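Local structure of protein kinase (Staphylococcus aureus subsp. aureus Mu50, 3PY9) at residues T50-G55 with D62-V67; K142-E147 with E162-K167; Y238-D243 with T272-V277. The protein is the serine/threonine kinase PrkC, seen here as its extracellular region of PASTA domains, which probably binds muropeptides of the cell wall and signals across the membrane. One frame throughout, in Å; residues are numbered along the deposited sequence.

Interaction 1: residues T50-G55 with D62-V67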
# COMPACT_ATOMS: atom_id res chain seq x y z
N THR A 50 15.87 -28.21 43.00
CA THR A 50 16.86 -29.17 43.50
C THR A 50 16.23 -30.52 43.81
O THR A 50 15.03 -30.61 44.01
CB THR A 50 17.68 -28.66 44.72
OG1 THR A 50 16.83 -28.51 45.87
CG2 THR A 50 18.43 -27.34 44.41
N THR A 51 17.05 -31.56 43.79
CA THR A 51 16.68 -32.87 44.28
C THR A 51 17.76 -33.38 45.22
O THR A 51 18.90 -33.57 44.79
CB THR A 51 16.45 -33.89 43.14
OG1 THR A 51 15.52 -33.34 42.21
CG2 THR A 51 15.86 -35.18 43.71
N PRO A 52 17.40 -33.61 46.50
CA PRO A 52 16.09 -33.35 47.14
C PRO A 52 15.69 -31.87 47.10
O PRO A 52 16.57 -31.00 46.96
CB PRO A 52 16.33 -33.78 48.60
CG PRO A 52 17.44 -34.72 48.54
CD PRO A 52 18.35 -34.22 47.45
N ASN A 53 14.39 -31.60 47.23
CA ASN A 53 13.88 -30.22 47.40
C ASN A 53 14.34 -29.60 48.72
O ASN A 53 14.68 -30.32 49.66
CB ASN A 53 12.36 -30.18 47.37
CG ASN A 53 11.77 -30.76 46.11
OD1 ASN A 53 12.16 -30.41 44.99
ND2 ASN A 53 10.78 -31.62 46.28
N THR A 54 14.32 -28.27 48.79
CA THR A 54 14.64 -27.54 50.02
C THR A 54 13.90 -28.19 51.17
O THR A 54 12.73 -28.58 51.01
CB THR A 54 14.16 -26.10 49.96
OG1 THR A 54 14.86 -25.39 48.93
CG2 THR A 54 14.39 -25.42 51.32
N GLY A 55 14.56 -28.34 52.31
CA GLY A 55 13.90 -28.87 53.50
C GLY A 55 13.57 -30.36 53.49
O GLY A 55 13.14 -30.88 54.52
N ASP A 62 25.43 -37.00 51.37
CA ASP A 62 24.56 -37.21 50.21
C ASP A 62 24.83 -36.07 49.22
O ASP A 62 25.31 -35.02 49.62
CB ASP A 62 23.10 -37.20 50.63
CG ASP A 62 22.69 -38.43 51.40
OD1 ASP A 62 23.43 -39.43 51.46
OD2 ASP A 62 21.57 -38.40 51.96
N SER A 63 24.56 -36.30 47.94
CA SER A 63 24.64 -35.23 46.92
C SER A 63 23.32 -34.52 46.76
O SER A 63 22.30 -35.03 47.19
CB SER A 63 25.04 -35.78 45.54
OG SER A 63 26.16 -36.64 45.61
N VAL A 64 23.32 -33.37 46.08
CA VAL A 64 22.08 -32.68 45.75
C VAL A 64 22.16 -32.25 44.30
O VAL A 64 22.96 -31.38 43.94
CB VAL A 64 21.76 -31.46 46.69
CG1 VAL A 64 20.47 -30.76 46.23
CG2 VAL A 64 21.62 -31.88 48.16
N ASP A 65 21.31 -32.85 43.47
CA ASP A 65 21.22 -32.49 42.06
C ASP A 65 20.61 -31.12 41.88
O ASP A 65 19.74 -30.72 42.66
CB ASP A 65 20.39 -33.52 41.29
CG ASP A 65 21.02 -34.89 41.29
OD1 ASP A 65 22.24 -35.01 41.60
OD2 ASP A 65 20.29 -35.85 40.96
N VAL A 66 21.04 -30.39 40.86
CA VAL A 66 20.51 -29.04 40.60
C VAL A 66 20.10 -28.88 39.15
O VAL A 66 20.74 -29.42 38.25
CB VAL A 66 21.52 -27.93 40.99
CG1 VAL A 66 21.88 -28.02 42.50
CG2 VAL A 66 22.78 -28.02 40.13
N VAL A 67 19.00 -28.17 38.93
CA VAL A 67 18.56 -27.78 37.59
C VAL A 67 18.78 -26.28 37.48
O VAL A 67 18.41 -25.55 38.38
CB VAL A 67 17.08 -28.11 37.35
CG1 VAL A 67 16.71 -27.83 35.91
CG2 VAL A 67 16.76 -29.59 37.72
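Thr51 and Asp65 face each other as the hydrogen-bonded pair that holds the two strands together at this end of the sheet. Thr51 N gives its hydrogen to Asp65 O at 3.0 Å in a nearly straight bond, 167° at the hydrogen. In return Asp65 N reaches Thr51 O at 2.8 Å, more bent at 134°. Both carbonyls take a second, softer donor, for Thr50 CA lies 3.4 Å from Asp65 O and Val64 CA makes the matching CA-H...O contact to Thr51 O. The carboxylate of Asp65 turns to another strand, OD1 accepting from the backbone N of Lys33. This is the antiparallel hairpin of the first PASTA domain, whose strand 63-69 lies between 47-51 and 30-37, with helix 17-26 against it. The hydroxyl of the buried Thr50 is satisfied within its own segment: a chi1 of 66° sets OG1 between the backbone N and the carbonyl carbon, and it donates to Pro52 O at 2.7 Å. That bond spans the cis peptide before Pro52, where the chain leaves the strand. With its polar branch so occupied, Thr50 offers carbon to its neighbours, CG2 meeting Val66 CG1 at 4.0 Å and CB meeting Val64 CG1 at 3.8 Å. Beta-branched valines suit these extended, buried positions, and the other methyl of Val64, CG2, touches Pro52 CD at 4.1 Å.

Interaction 2: residues K142-E147 with E162-K167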
# COMPACT_ATOMS: atom_id res chain seq x y z
N LYS A 142 -10.76 2.25 4.04
CA LYS A 142 -11.93 2.95 4.50
C LYS A 142 -12.81 3.29 3.29
O LYS A 142 -12.31 3.83 2.28
CB LYS A 142 -11.51 4.21 5.27
CG LYS A 142 -12.63 5.20 5.57
CD LYS A 142 -13.55 4.72 6.69
CE LYS A 142 -14.84 5.51 6.67
NZ LYS A 142 -15.65 5.38 7.89
N GLN A 143 -14.11 2.95 3.39
CA GLN A 143 -15.09 3.27 2.35
C GLN A 143 -15.70 4.61 2.68
O GLN A 143 -16.14 4.85 3.80
CB GLN A 143 -16.20 2.22 2.26
CG GLN A 143 -15.77 0.82 1.84
CD GLN A 143 -14.96 0.82 0.59
OE1 GLN A 143 -13.72 0.73 0.63
NE2 GLN A 143 -15.64 0.90 -0.55
N VAL A 144 -15.65 5.51 1.71
CA VAL A 144 -16.22 6.84 1.85
C VAL A 144 -17.26 7.01 0.77
O VAL A 144 -17.04 6.63 -0.38
CB VAL A 144 -15.14 7.92 1.69
CG1 VAL A 144 -15.76 9.33 1.80
CG2 VAL A 144 -14.06 7.72 2.76
N TYR A 145 -18.39 7.60 1.14
CA TYR A 145 -19.50 7.79 0.23
C TYR A 145 -19.22 8.94 -0.75
O TYR A 145 -18.82 10.03 -0.35
CB TYR A 145 -20.78 8.03 1.01
CG TYR A 145 -22.03 7.96 0.16
CD1 TYR A 145 -22.73 6.77 0.03
CD2 TYR A 145 -22.51 9.09 -0.55
CE1 TYR A 145 -23.88 6.70 -0.77
CE2 TYR A 145 -23.66 9.04 -1.33
CZ TYR A 145 -24.33 7.84 -1.46
OH TYR A 145 -25.47 7.76 -2.22
N VAL A 146 -19.40 8.67 -2.03
CA VAL A 146 -19.23 9.68 -3.08
C VAL A 146 -20.55 10.38 -3.38
O VAL A 146 -21.42 9.81 -4.04
CB VAL A 146 -18.73 9.06 -4.38
CG1 VAL A 146 -18.25 10.16 -5.37
CG2 VAL A 146 -17.62 8.05 -4.08
N GLU A 147 -20.70 11.60 -2.88
CA GLU A 147 -21.90 12.37 -3.12
C GLU A 147 -22.15 12.64 -4.61
O GLU A 147 -21.25 13.09 -5.35
CB GLU A 147 -21.90 13.68 -2.34
CG GLU A 147 -23.28 14.36 -2.42
CD GLU A 147 -23.37 15.66 -1.67
OE1 GLU A 147 -22.39 16.06 -1.00
OE2 GLU A 147 -24.45 16.27 -1.73
N GLU A 162 -13.02 16.96 -2.26
CA GLU A 162 -11.67 17.22 -1.79
C GLU A 162 -11.58 17.06 -0.26
O GLU A 162 -10.62 16.48 0.24
CB GLU A 162 -11.17 18.63 -2.15
CG GLU A 162 -11.18 19.10 -3.62
CD GLU A 162 -10.15 18.45 -4.50
OE1 GLU A 162 -10.00 17.21 -4.41
OE2 GLU A 162 -9.52 19.15 -5.32
N GLU A 163 -12.58 17.60 0.45
CA GLU A 163 -12.63 17.58 1.91
C GLU A 163 -12.97 16.20 2.48
O GLU A 163 -12.96 16.02 3.69
CB GLU A 163 -13.66 18.58 2.47
CG GLU A 163 -13.64 19.99 1.88
CD GLU A 163 -13.11 21.04 2.84
OE1 GLU A 163 -11.99 20.85 3.39
OE2 GLU A 163 -13.81 22.08 3.02
N LYS A 164 -13.32 15.25 1.61
CA LYS A 164 -13.54 13.86 2.02
C LYS A 164 -12.36 13.01 1.56
O LYS A 164 -12.38 11.78 1.70
CB LYS A 164 -14.86 13.31 1.46
CG LYS A 164 -16.12 13.99 2.01
CD LYS A 164 -17.00 13.05 2.85
CE LYS A 164 -16.38 12.63 4.19
NZ LYS A 164 -17.17 11.54 4.90
N GLY A 165 -11.33 13.66 1.02
CA GLY A 165 -10.09 12.97 0.66
C GLY A 165 -9.96 12.47 -0.76
O GLY A 165 -8.93 11.90 -1.12
N PHE A 166 -10.99 12.70 -1.58
CA PHE A 166 -10.99 12.25 -2.97
C PHE A 166 -10.08 13.09 -3.83
O PHE A 166 -9.89 14.29 -3.59
CB PHE A 166 -12.41 12.22 -3.58
CG PHE A 166 -13.34 11.22 -2.91
CD1 PHE A 166 -13.07 9.86 -2.98
CD2 PHE A 166 -14.46 11.64 -2.22
CE1 PHE A 166 -13.89 8.93 -2.33
CE2 PHE A 166 -15.31 10.73 -1.58
CZ PHE A 166 -15.03 9.37 -1.65
N LYS A 167 -9.51 12.43 -4.84
CA LYS A 167 -8.88 13.09 -5.96
C LYS A 167 -9.96 13.39 -7.03
O LYS A 167 -10.75 12.52 -7.37
CB LYS A 167 -7.74 12.22 -6.51
CG LYS A 167 -6.63 11.94 -5.48
CD LYS A 167 -6.04 10.53 -5.63
CE LYS A 167 -5.07 10.16 -4.49
NZ LYS A 167 -5.71 9.85 -3.17
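Two first torsions bring Val144 and Phe166 together: in the valine CG1 stands anti to the backbone N (chi1 179°), and in the phenylalanine CG lies beside the backbone N, anti to the carbonyl carbon (chi1 -65°). The two side chains slide past each other in opposite directions, and Val144 CG1 comes to 3.5 Å from Phe166 CZ, approaching the ring obliquely. Val146 CG2 meets the same CZ at 3.8 Å, also obliquely. The strand backbone also borders the ring: Val144 O lies in the ring plane at its edge, 3.6 Å from CZ, and Tyr145 O is near the plane, 3.8 Å from CE2. The chain of the exposed Lys164, bent at chi2 and chi3, runs by Val144 CG1, with CB, CD, CE and NZ each 4.1 Å from it; methylenes and amine lie beside the methyl without a polar bond to it. Strand 143-146 is thus packed, without a hydrogen bond between the segments, against the turn that ends helix 154-162 in a PASTA domain. That end is a Schellman motif, in which Gly165 N bonds to Glu162 O at 3.0 Å and Phe166 N to Leu161 O. Gly165 takes the C-prime position with a positive phi that glycine, lacking a side chain, adopts without strain. Leu161, Val193 and Ile199 also pack on the phenylalanine. The contact therefore rests on shape and the burial of carbon, while the carbonyl oxygens at the ring edge would be consistent with a weak favourable electrostatic term.

Interaction 3: residues Y238-D243 with T272-V277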
# COMPACT_ATOMS: atom_id res chain seq x y z
N TYR A 238 -2.42 16.26 -34.67
CA TYR A 238 -2.80 16.72 -33.33
C TYR A 238 -2.84 18.23 -33.38
O TYR A 238 -1.91 18.85 -33.89
CB TYR A 238 -1.80 16.25 -32.26
CG TYR A 238 -1.52 14.76 -32.26
CD1 TYR A 238 -2.14 13.91 -31.35
CD2 TYR A 238 -0.63 14.21 -33.19
CE1 TYR A 238 -1.87 12.53 -31.36
CE2 TYR A 238 -0.36 12.84 -33.21
CZ TYR A 238 -0.98 12.00 -32.29
OH TYR A 238 -0.68 10.65 -32.33
N ILE A 239 -3.92 18.80 -32.85
CA ILE A 239 -4.15 20.24 -32.90
C ILE A 239 -4.27 20.81 -31.48
O ILE A 239 -4.88 20.19 -30.62
CB ILE A 239 -5.43 20.58 -33.75
CG1 ILE A 239 -5.08 20.67 -35.22
CG2 ILE A 239 -6.05 21.89 -33.37
CD1 ILE A 239 -5.12 19.36 -35.94
N LYS A 240 -3.64 21.96 -31.25
CA LYS A 240 -3.91 22.79 -30.06
C LYS A 240 -4.49 24.11 -30.54
O LYS A 240 -3.79 24.87 -31.19
CB LYS A 240 -2.63 23.05 -29.26
CG LYS A 240 -2.02 21.81 -28.62
CD LYS A 240 -0.83 22.15 -27.72
CE LYS A 240 -0.22 20.87 -27.15
NZ LYS A 240 1.18 21.05 -26.65
N ASP A 241 -5.77 24.36 -30.25
CA ASP A 241 -6.44 25.62 -30.64
C ASP A 241 -7.54 26.00 -29.64
O ASP A 241 -7.48 25.59 -28.47
CB ASP A 241 -6.99 25.54 -32.07
CG ASP A 241 -8.11 24.51 -32.23
OD1 ASP A 241 -8.20 23.60 -31.38
OD2 ASP A 241 -8.89 24.61 -33.21
N LYS A 242 -8.55 26.75 -30.08
CA LYS A 242 -9.61 27.23 -29.15
C LYS A 242 -10.24 26.11 -28.31
O LYS A 242 -10.39 26.25 -27.09
CB LYS A 242 -10.68 28.06 -29.89
CG LYS A 242 -11.92 27.29 -30.42
CD LYS A 242 -11.65 26.52 -31.72
CE LYS A 242 -12.79 25.59 -32.14
NZ LYS A 242 -14.05 26.32 -32.45
N ASP A 243 -10.57 24.99 -28.95
CA ASP A 243 -11.35 23.93 -28.33
C ASP A 243 -10.63 22.58 -28.29
O ASP A 243 -11.25 21.53 -28.09
CB ASP A 243 -12.71 23.79 -29.04
CG ASP A 243 -13.73 24.79 -28.52
OD1 ASP A 243 -13.79 24.99 -27.29
OD2 ASP A 243 -14.47 25.38 -29.34
N THR A 272 -2.08 31.57 -29.41
CA THR A 272 -1.54 30.82 -30.54
C THR A 272 -2.20 29.45 -30.58
O THR A 272 -2.55 28.88 -29.54
CB THR A 272 0.02 30.62 -30.47
OG1 THR A 272 0.42 30.25 -29.14
CG2 THR A 272 0.76 31.88 -30.87
N ALA A 273 -2.38 28.95 -31.80
CA ALA A 273 -2.73 27.55 -32.01
C ALA A 273 -1.56 26.87 -32.70
O ALA A 273 -0.68 27.53 -33.24
CB ALA A 273 -3.99 27.44 -32.85
N SER A 274 -1.54 25.54 -32.67
CA SER A 274 -0.48 24.77 -33.31
C SER A 274 -0.99 23.40 -33.81
O SER A 274 -2.01 22.88 -33.32
CB SER A 274 0.71 24.61 -32.36
OG SER A 274 0.38 23.93 -31.16
N TYR A 275 -0.28 22.85 -34.80
CA TYR A 275 -0.51 21.47 -35.22
C TYR A 275 0.78 20.65 -35.25
O TYR A 275 1.86 21.19 -35.53
CB TYR A 275 -1.20 21.40 -36.57
CG TYR A 275 -0.39 21.88 -37.75
CD1 TYR A 275 -0.63 23.13 -38.31
CD2 TYR A 275 0.62 21.07 -38.33
CE1 TYR A 275 0.10 23.58 -39.40
CE2 TYR A 275 1.36 21.52 -39.40
CZ TYR A 275 1.09 22.77 -39.95
OH TYR A 275 1.80 23.24 -41.03
N ILE A 276 0.65 19.38 -34.92
CA ILE A 276 1.69 18.40 -35.16
C ILE A 276 1.10 17.36 -36.09
O ILE A 276 -0.02 16.92 -35.88
CB ILE A 276 2.12 17.63 -33.89
CG1 ILE A 276 2.28 18.56 -32.68
CG2 ILE A 276 3.34 16.79 -34.17
CD1 ILE A 276 3.62 19.21 -32.58
N VAL A 277 1.89 16.95 -37.08
CA VAL A 277 1.54 15.86 -37.97
C VAL A 277 2.60 14.78 -37.82
O VAL A 277 3.77 15.00 -38.17
CB VAL A 277 1.53 16.29 -39.45
CG1 VAL A 277 1.21 15.10 -40.35
CG2 VAL A 277 0.55 17.44 -39.71
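Ala273 opens the contact between the strands, its small CB lying 3.6 Å from Asp241 CB, where the methyl fits close beside the neighbouring strand. The carboxylate of Asp241 leads away from this meeting and accepts at OD2 from the backbone N of Arg266. Ser274 follows as the hydrogen-bonded partner of Lys240: its N donates to Lys240 O and its O accepts from Lys240 N, each at 2.8 Å. With chi1 at 60°, Ser274 OG sits between the backbone N and the carbonyl carbon and comes 3.7 Å from Lys240 CB, where the lysine begins an extended chain that carries its amine away. Tyr275 turns to the other face with Ile239, in a non-hydrogen-bonded pair. Here Tyr275 CB meets Ile239 CG1 at 4.2 Å, whereas the phenol ring leads away toward Val221 and Ile263, and Ile239 too packs on Ile263 and on Leu265. Ile276 then forms the second hydrogen-bonded pair. Its O receives Tyr238 N at 2.8 Å, with 171° at the hydrogen, and its N returns a bond to Tyr238 O. Beside this pair Tyr238 CD2 is 3.9 Å from Ile276 O, which lies at the ring edge near its plane, and CD2 is only loosely near Ile276 CB, at 4.4 Å. Segments 238-241 and 272-277 run almost exactly antiparallel (178°) within the beta sheet of the C-terminal PASTA-like domain, which probably has an immunoglobulin-like fold. Alternation divides the chemistry: Tyr275 and Ile239 supply a buried, largely apolar face, the opposite face mixes Tyr238, Ile276, Lys240 and Ser274 on a more accessible surface, and the main-chain bonds supply regular cohesion that depends little on side-chain type.

Overall arrangement
The three contacts follow one another along an elongated chain and belong to different domains; none touches another. Interaction 1 and interaction 3 both join neighbouring antiparallel strands by main-chain hydrogen bonds and are partly buried, but the first, in a hairpin, has two such bonds and the third, between strands far apart in sequence, has four. Interaction 2 is the more buried and joins a strand to a helix-ending turn mainly through apolar side chains, with no hydrogen bond between the segments. Centres of interactions 1 and 3 are about 98 Å apart, on opposite sides of the chain's centre, while interaction 2 lies nearer that centre, its own centre about 36 Å from that of interaction 3.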